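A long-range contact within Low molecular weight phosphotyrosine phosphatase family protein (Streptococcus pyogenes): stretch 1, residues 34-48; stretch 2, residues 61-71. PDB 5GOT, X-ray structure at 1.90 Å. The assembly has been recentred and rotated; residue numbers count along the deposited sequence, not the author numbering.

Stretch 1 (34-48) ESRATSDWEHGNPIH
Stretch 2 61-71: NYDITKCSKQI

Stretch 1 enters as a strand, Glu34 to Ala37, with phi/psi near -141/178, -144/157, -148/170 and -109/148, then leaves it for two overlapping turns: type I from Asp40 to His43 and type II from Glu42 to Asn45. Stretch 2 has no regular helix or strand; a type I turn from Asp63 to Lys66 leads into a largely extended run, with Cys67 at -133/155, Ser68 at -59/130, Lys69 at -136/125 and Gln70 at -75/141.

The backbones join in two places. At the strand end, Ala37 pairs with Gln70 in a single bridge, CA to CA 4.4 Å: Ala37 N donates to Lys69 O at 2.8 Å, and Ile71 N donates to Ala37 O at 2.9 Å. Here the chains run in the same direction. Beyond the turns stretch 1 has reversed, and Gly44 N donates to Ser68 O at 2.9 Å while Ser68 N donates to Asn45 O at 2.8 Å. Gly44, at 89/-17, occupies a conformation in which a CB would jam against the carbonyl oxygen of His43. Water 3 extends the pairing, accepting from Ile47 N at 2.7 Å and donating to Lys66 O at 2.8 Å.

Ser68 (chi1 t) points its CA-to-CB bond toward stretch 1, and its hydroxyl oxygen receives a hydrogen bond from water 2. This water donates to Ser68 OG at 2.7 Å and Ser39 O at 3.0 Å, and accepts from Glu42 N at 3.0 Å, tying the turn to stretch 2.

Gln70 is extended (chi1 t, chi2 t, chi3 33°), long enough for NE2 to donate to Thr38 O at 2.8 Å, satisfying a carbonyl just past the strand. Lys66 (t, p, t, t) likewise uses its reach: NZ donates to Ser35 O at 3.2 Å and to its neighbour's carbonyl, Cys67 O, at 3.1 Å. Water 1 links Lys66 NZ and Ser35 N, accepting from each at 3.0 Å.

Arg36 (m, m, t, chi4 -81°) is held by a salt bridge from NH2 to Glu34 OE2 at 2.7 Å. The all-t Lys69 lays CE over one face of its guanidinium, and its methylenes supply apolar contact, Arg36 CD to Lys69 CG being 3.8 Å. The like charges nevertheless come close, with Arg36 NH2 4.0 Å from Lys69 NZ.

Ile47 (m, t) closes the far end: its CD1 lies 3.8 Å from Tyr62 CD2, and its CG1 lies 3.8 Å from Lys66 CG, so a branched aliphatic chain meets both an aromatic ring (Tyr62 chi1 p, chi2 -90°) and a lysine methylene.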

# COMPACT_ATOMS: atom_id res chain seq x y z
N GLU A 34 -4.22 2.79 4.89
CA GLU A 34 -5.10 3.08 3.77
C GLU A 34 -4.28 2.96 2.49
O GLU A 34 -3.08 2.67 2.53
CB GLU A 34 -5.74 4.47 3.90
CG GLU A 34 -6.76 4.53 5.04
CD GLU A 34 -7.67 5.74 4.95
OE1 GLU A 34 -8.22 6.17 5.98
OE2 GLU A 34 -7.83 6.26 3.83
N SER A 35 -4.93 3.16 1.34
CA SER A 35 -4.23 3.16 0.06
C SER A 35 -4.86 4.19 -0.87
O SER A 35 -6.02 4.58 -0.71
CB SER A 35 -4.22 1.77 -0.59
OG SER A 35 -5.54 1.29 -0.88
N ARG A 36 -4.07 4.64 -1.85
CA ARG A 36 -4.51 5.68 -2.77
C ARG A 36 -3.87 5.48 -4.13
O ARG A 36 -2.93 4.68 -4.30
CB ARG A 36 -4.13 7.08 -2.26
CG ARG A 36 -4.78 7.50 -0.96
CD ARG A 36 -6.21 8.01 -1.14
NE ARG A 36 -6.65 8.59 0.12
CZ ARG A 36 -7.11 7.88 1.14
NH1 ARG A 36 -7.22 6.56 1.05
NH2 ARG A 36 -7.46 8.49 2.27
N ALA A 37 -4.35 6.25 -5.10
CA ALA A 37 -3.83 6.30 -6.46
C ALA A 37 -3.10 7.61 -6.69
O ALA A 37 -3.48 8.65 -6.15
CB ALA A 37 -4.96 6.18 -7.49
N THR A 38 -2.07 7.59 -7.54
CA THR A 38 -1.50 8.87 -7.97
C THR A 38 -2.39 9.56 -8.99
O THR A 38 -2.40 10.79 -9.06
CB THR A 38 -0.09 8.70 -8.55
OG1 THR A 38 -0.14 7.92 -9.75
CG2 THR A 38 0.83 8.02 -7.56
N SER A 39 -3.14 8.79 -9.78
CA SER A 39 -3.95 9.31 -10.88
C SER A 39 -5.44 9.22 -10.58
O SER A 39 -5.86 8.63 -9.58
CB SER A 39 -3.67 8.56 -12.17
OG SER A 39 -4.40 7.34 -12.16
N ASP A 40 -6.21 9.80 -11.50
CA ASP A 40 -7.66 9.74 -11.68
C ASP A 40 -8.14 8.48 -12.36
O ASP A 40 -9.35 8.23 -12.38
CB ASP A 40 -8.13 10.89 -12.57
CG ASP A 40 -8.86 11.92 -11.83
OD1 ASP A 40 -9.03 11.74 -10.60
OD2 ASP A 40 -9.27 12.93 -12.45
N TRP A 41 -7.23 7.71 -12.96
CA TRP A 41 -7.57 6.88 -14.10
C TRP A 41 -8.48 5.71 -13.76
O TRP A 41 -9.04 5.10 -14.68
CB TRP A 41 -6.28 6.40 -14.77
CG TRP A 41 -5.42 7.53 -15.26
CD1 TRP A 41 -5.69 8.87 -15.19
CD2 TRP A 41 -4.15 7.42 -15.92
NE1 TRP A 41 -4.68 9.59 -15.77
CE2 TRP A 41 -3.72 8.73 -16.22
CE3 TRP A 41 -3.34 6.34 -16.29
CZ2 TRP A 41 -2.51 8.99 -16.86
CZ3 TRP A 41 -2.14 6.59 -16.93
CH2 TRP A 41 -1.74 7.91 -17.21
N GLU A 42 -8.66 5.38 -12.48
CA GLU A 42 -9.52 4.27 -12.09
C GLU A 42 -10.48 4.68 -10.98
O GLU A 42 -11.05 3.81 -10.31
CB GLU A 42 -8.67 3.07 -11.64
CG GLU A 42 -7.77 2.47 -12.73
CD GLU A 42 -8.55 1.64 -13.75
OE1 GLU A 42 -9.75 1.40 -13.49
OE2 GLU A 42 -7.98 1.23 -14.79
N HIS A 43 -10.66 5.99 -10.78
CA HIS A 43 -11.28 6.46 -9.54
C HIS A 43 -12.71 5.94 -9.42
O HIS A 43 -13.48 5.94 -10.38
CB HIS A 43 -11.25 7.99 -9.48
CG HIS A 43 -12.32 8.66 -10.29
ND1 HIS A 43 -13.61 8.83 -9.84
CD2 HIS A 43 -12.28 9.20 -11.54
CE1 HIS A 43 -14.32 9.44 -10.77
NE2 HIS A 43 -13.54 9.68 -11.80
N GLY A 44 -13.05 5.47 -8.22
CA GLY A 44 -14.34 4.90 -7.96
C GLY A 44 -14.47 3.42 -8.23
O GLY A 44 -15.40 2.80 -7.72
N ASN A 45 -13.55 2.83 -9.00
CA ASN A 45 -13.66 1.42 -9.35
C ASN A 45 -13.19 0.52 -8.20
O ASN A 45 -12.32 0.90 -7.42
CB ASN A 45 -12.83 1.13 -10.60
CG ASN A 45 -13.34 1.88 -11.80
OD1 ASN A 45 -14.51 2.24 -11.85
ND2 ASN A 45 -12.47 2.13 -12.77
N PRO A 46 -13.78 -0.66 -8.06
CA PRO A 46 -13.42 -1.52 -6.94
C PRO A 46 -12.05 -2.15 -7.15
O PRO A 46 -11.40 -2.00 -8.19
CB PRO A 46 -14.53 -2.57 -6.93
CG PRO A 46 -15.00 -2.61 -8.34
CD PRO A 46 -14.89 -1.22 -8.86
N ILE A 47 -11.61 -2.87 -6.11
CA ILE A 47 -10.37 -3.63 -6.22
C ILE A 47 -10.43 -4.53 -7.44
O ILE A 47 -11.46 -5.16 -7.72
CB ILE A 47 -10.13 -4.44 -4.94
CG1 ILE A 47 -10.01 -3.50 -3.73
CG2 ILE A 47 -8.88 -5.28 -5.07
CD1 ILE A 47 -10.12 -4.21 -2.41
N HIS A 48 -9.34 -4.56 -8.19
CA HIS A 48 -9.24 -5.40 -9.39
C HIS A 48 -9.46 -6.87 -9.04
O HIS A 48 -9.12 -7.34 -7.95
CB HIS A 48 -7.87 -5.16 -10.02
CG HIS A 48 -7.67 -5.80 -11.36
ND1 HIS A 48 -7.38 -7.14 -11.52
CD2 HIS A 48 -7.66 -5.26 -12.61
CE1 HIS A 48 -7.23 -7.40 -12.80
NE2 HIS A 48 -7.40 -6.29 -13.48
N ASN A 61 -8.86 -10.84 4.91
CA ASN A 61 -10.05 -10.00 4.94
C ASN A 61 -9.78 -8.70 4.20
O ASN A 61 -8.67 -8.18 4.22
CB ASN A 61 -10.47 -9.71 6.38
CG ASN A 61 -10.92 -10.95 7.12
OD1 ASN A 61 -11.26 -11.97 6.51
ND2 ASN A 61 -10.93 -10.88 8.45
N TYR A 62 -10.81 -8.20 3.51
CA TYR A 62 -10.73 -6.87 2.93
C TYR A 62 -12.12 -6.26 2.87
O TYR A 62 -13.13 -6.96 2.97
CB TYR A 62 -10.08 -6.88 1.54
CG TYR A 62 -10.84 -7.61 0.45
CD1 TYR A 62 -10.63 -8.96 0.21
CD2 TYR A 62 -11.75 -6.93 -0.37
CE1 TYR A 62 -11.30 -9.63 -0.81
CE2 TYR A 62 -12.43 -7.59 -1.39
CZ TYR A 62 -12.20 -8.94 -1.60
OH TYR A 62 -12.86 -9.62 -2.61
N ASP A 63 -12.14 -4.94 2.69
CA ASP A 63 -13.37 -4.16 2.67
C ASP A 63 -13.90 -4.19 1.25
O ASP A 63 -13.33 -3.56 0.35
CB ASP A 63 -13.09 -2.73 3.14
CG ASP A 63 -14.35 -1.92 3.41
OD1 ASP A 63 -15.44 -2.28 2.91
OD2 ASP A 63 -14.25 -0.91 4.14
N ILE A 64 -15.01 -4.91 1.04
CA ILE A 64 -15.59 -5.01 -0.30
C ILE A 64 -16.04 -3.65 -0.82
O ILE A 64 -16.21 -3.47 -2.03
CB ILE A 64 -16.77 -6.01 -0.32
CG1 ILE A 64 -17.91 -5.52 0.58
CG2 ILE A 64 -16.29 -7.39 0.11
CD1 ILE A 64 -19.22 -6.27 0.37
N THR A 65 -16.24 -2.69 0.07
CA THR A 65 -16.62 -1.35 -0.37
C THR A 65 -15.44 -0.53 -0.87
O THR A 65 -15.65 0.59 -1.35
CB THR A 65 -17.33 -0.61 0.77
OG1 THR A 65 -16.40 -0.35 1.84
CG2 THR A 65 -18.48 -1.45 1.31
N LYS A 66 -14.20 -1.05 -0.78
CA LYS A 66 -13.03 -0.27 -1.16
C LYS A 66 -13.07 0.06 -2.65
O LYS A 66 -13.35 -0.81 -3.48
CB LYS A 66 -11.74 -1.02 -0.82
CG LYS A 66 -10.48 -0.44 -1.49
CD LYS A 66 -10.10 0.95 -0.98
CE LYS A 66 -8.85 1.46 -1.69
NZ LYS A 66 -8.62 2.93 -1.48
N CYS A 67 -12.80 1.32 -2.97
CA CYS A 67 -12.75 1.83 -4.33
C CYS A 67 -11.50 2.68 -4.50
O CYS A 67 -10.96 3.24 -3.54
CB CYS A 67 -14.00 2.68 -4.66
SG CYS A 67 -15.56 1.72 -4.70
N SER A 68 -11.04 2.77 -5.75
CA SER A 68 -9.88 3.57 -6.09
C SER A 68 -10.11 5.03 -5.70
O SER A 68 -11.14 5.61 -6.04
CB SER A 68 -9.59 3.48 -7.58
OG SER A 68 -8.55 4.36 -7.95
N LYS A 69 -9.15 5.61 -4.97
CA LYS A 69 -9.25 6.98 -4.49
C LYS A 69 -7.92 7.68 -4.71
O LYS A 69 -6.87 7.17 -4.29
CB LYS A 69 -9.65 7.02 -3.01
CG LYS A 69 -9.81 8.42 -2.40
CD LYS A 69 -10.38 8.37 -0.98
CE LYS A 69 -10.29 9.77 -0.29
NZ LYS A 69 -11.05 9.87 1.02
N GLN A 70 -7.95 8.82 -5.40
CA GLN A 70 -6.72 9.56 -5.68
C GLN A 70 -6.25 10.28 -4.42
O GLN A 70 -7.07 10.77 -3.63
CB GLN A 70 -6.93 10.56 -6.81
CG GLN A 70 -5.65 11.26 -7.26
CD GLN A 70 -5.82 12.15 -8.48
OE1 GLN A 70 -6.88 12.76 -8.69
NE2 GLN A 70 -4.78 12.24 -9.29
N ILE A 71 -4.93 10.29 -4.21
CA ILE A 71 -4.36 10.92 -3.03
C ILE A 71 -4.60 12.43 -3.08
O ILE A 71 -4.56 13.04 -4.16
CB ILE A 71 -2.86 10.57 -2.92
CG1 ILE A 71 -2.30 11.02 -1.56
CG2 ILE A 71 -2.08 11.19 -4.07
CD1 ILE A 71 -0.95 10.41 -1.23
O HOH W 1 -7.90 2.63 1.43
O HOH W 2 -7.68 6.26 -9.73
O HOH W 3 -13.16 -3.54 -3.95